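Uncharacterized protein (Deinococcus radiodurans, PDB 2A1V) is of unknown function but adopts the fold of the YjbR family, an alpha+beta domain built on an antiparallel sheet. Local coordinates at residues G97-A101 against E102-E106. Residues are numbered along the deposited sequence; the frame is centred on the assembly and turned at random. Where two conformers were deposited one is given.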
loop_
_atom_site.group_PDB
_atom_site.type_symbol
_atom_site.label_atom_id
_atom_site.label_comp_id
_atom_site.label_asym_id
_atom_site.label_seq_id
_atom_site.Cartn_x
_atom_site.Cartn_y
_atom_site.Cartn_z
ATOM N N GLY A 97 4.302 -6.296 -14.002
ATOM C CA GLY A 97 4.667 -7.692 -13.962
ATOM C C GLY A 97 6.138 -7.970 -13.715
ATOM O O GLY A 97 6.531 -9.131 -13.602
ATOM N N THR A 98 6.935 -6.904 -13.547
ATOM C CA THR A 98 8.358 -7.009 -13.366
ATOM C C THR A 98 8.737 -7.241 -11.924
ATOM O O THR A 98 9.845 -7.660 -11.648
ATOM C CB THR A 98 9.092 -5.739 -13.907
ATOM O OG1 THR A 98 8.517 -4.520 -13.371
ATOM C CG2 THR A 98 8.996 -5.696 -15.385
ATOM N N VAL A 99 7.835 -6.945 -10.990
ATOM C CA VAL A 99 8.056 -7.287 -9.582
ATOM C C VAL A 99 7.049 -8.402 -9.235
ATOM O O VAL A 99 5.868 -8.288 -9.564
ATOM C CB VAL A 99 7.859 -6.021 -8.680
ATOM C CG1 VAL A 99 7.869 -6.356 -7.212
ATOM C CG2 VAL A 99 8.918 -4.979 -8.997
ATOM N N PRO A 100 7.521 -9.499 -8.612
ATOM C CA PRO A 100 6.651 -10.597 -8.297
ATOM C C PRO A 100 5.394 -10.179 -7.529
ATOM O O PRO A 100 5.490 -9.435 -6.577
ATOM C CB PRO A 100 7.554 -11.496 -7.426
ATOM C CG PRO A 100 8.902 -11.234 -7.886
ATOM C CD PRO A 100 8.909 -9.791 -8.210
ATOM N N ALA A 101 4.255 -10.688 -7.980
ATOM C CA ALA A 101 2.937 -10.396 -7.434
ATOM C C ALA A 101 2.849 -10.641 -5.933
ATOM O O ALA A 101 2.192 -9.879 -5.200
ATOM C CB ALA A 101 1.894 -11.229 -8.139
ATOM N N GLU A 102 3.502 -11.720 -5.503
ATOM C CA GLU A 102 3.440 -12.100 -4.098
ATOM C C GLU A 102 4.183 -11.053 -3.258
ATOM O O GLU A 102 3.647 -10.616 -2.249
ATOM C CB GLU A 102 3.960 -13.530 -3.903
ATOM C CG GLU A 102 4.163 -13.996 -2.475
ATOM C CD GLU A 102 4.698 -15.395 -2.477
ATOM O OE1 GLU A 102 3.891 -16.315 -2.708
ATOM O OE2 GLU A 102 5.918 -15.569 -2.325
ATOM N N LEU A 103 5.366 -10.620 -3.704
ATOM C CA LEU A 103 6.071 -9.535 -3.047
ATOM C C LEU A 103 5.218 -8.251 -3.002
ATOM O O LEU A 103 5.096 -7.628 -1.944
ATOM C CB LEU A 103 7.409 -9.267 -3.726
ATOM C CG LEU A 103 8.170 -8.054 -3.215
ATOM C CD1 LEU A 103 8.473 -8.150 -1.716
ATOM C CD2 LEU A 103 9.510 -7.901 -4.017
ATOM N N LEU A 104 4.642 -7.881 -4.138
ATOM C CA LEU A 104 3.768 -6.691 -4.245
ATOM C C LEU A 104 2.607 -6.720 -3.260
ATOM O O LEU A 104 2.307 -5.719 -2.656
ATOM C CB LEU A 104 3.223 -6.552 -5.659
ATOM C CG LEU A 104 4.248 -6.214 -6.776
ATOM C CD1 LEU A 104 3.600 -6.279 -8.135
ATOM C CD2 LEU A 104 4.861 -4.868 -6.598
ATOM N N GLY A 105 1.945 -7.877 -3.149
ATOM C CA GLY A 105 0.827 -8.113 -2.216
ATOM C C GLY A 105 1.224 -7.869 -0.761
ATOM O O GLY A 105 0.542 -7.124 -0.010
ATOM N N GLU A 106 2.331 -8.493 -0.386
ATOM C CA GLU A 106 2.949 -8.314 0.916
ATOM C C GLU A 106 3.400 -6.874 1.195
ATOM O O GLU A 106 3.359 -6.421 2.367
ATOM C CB GLU A 106 4.150 -9.219 0.977
ATOM C CG GLU A 106 4.868 -9.275 2.317
ATOM C CD GLU A 106 6.295 -8.696 2.316
ATOM O OE1 GLU A 106 7.155 -9.175 1.512
ATOM O OE2 GLU A 106 6.544 -7.795 3.177
#
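Leu-104 reaches back from the first turn of helix 101-119 to Val-99 in the loop that leads into it, a worked example of how a helix start is closed by the residues just ahead of it. From CB outward, the carbons of this leucine meet main-chain oxygens first and then the valine, with some partners shared. CB lies beside the carbonyl oxygens of Ala-101 and Pro-100; CG sits 3.5 Å from Pro-100 O and almost as near Val-99 CG1. There the chain forks: CD1 touches the carbonyl of Val-99, 3.3 Å from its O, while CD2 meets Val-99 CG1 at 3.4 Å, tighter than usual for two methyl groups. Val-99 holds CG1 anti to its own nitrogen (chi1 171°), which carries that methyl to the helix, and the two side chains meet at a slant. The same methyl also approaches Leu-103 CD2, at 3.9 Å, so it is shared by two successive leucines. Replacing Leu-104 with alanine would probably leave Val-99 CG1 without its closest partner and open a gap between loop and helix.

Backbone bonds complete the join. Pro-100, at the N-cap position, accepts the amide of Leu-104 (N to Pro-100 O, 3.0 Å) in a nearly straight bond of 169° that lies in the carbonyl plane. One residue on, Gly-105 N donates to Ala-101 O at 2.9 Å, with the donor tilted 25° from the plane of the Ala-101 carbonyl. Beyond the turn, Met-7 touches Leu-104 and Ser-78 touches Val-99, while Glu-106 forms a salt bridge with Arg-67, on helix 65-74. Proline has no side-chain acceptor with which to cap the first amides; the two bonds are regular helix bonds starting at the N-cap residue, and buried Val-99 packing on Leu-104 joins the loop to the first turn.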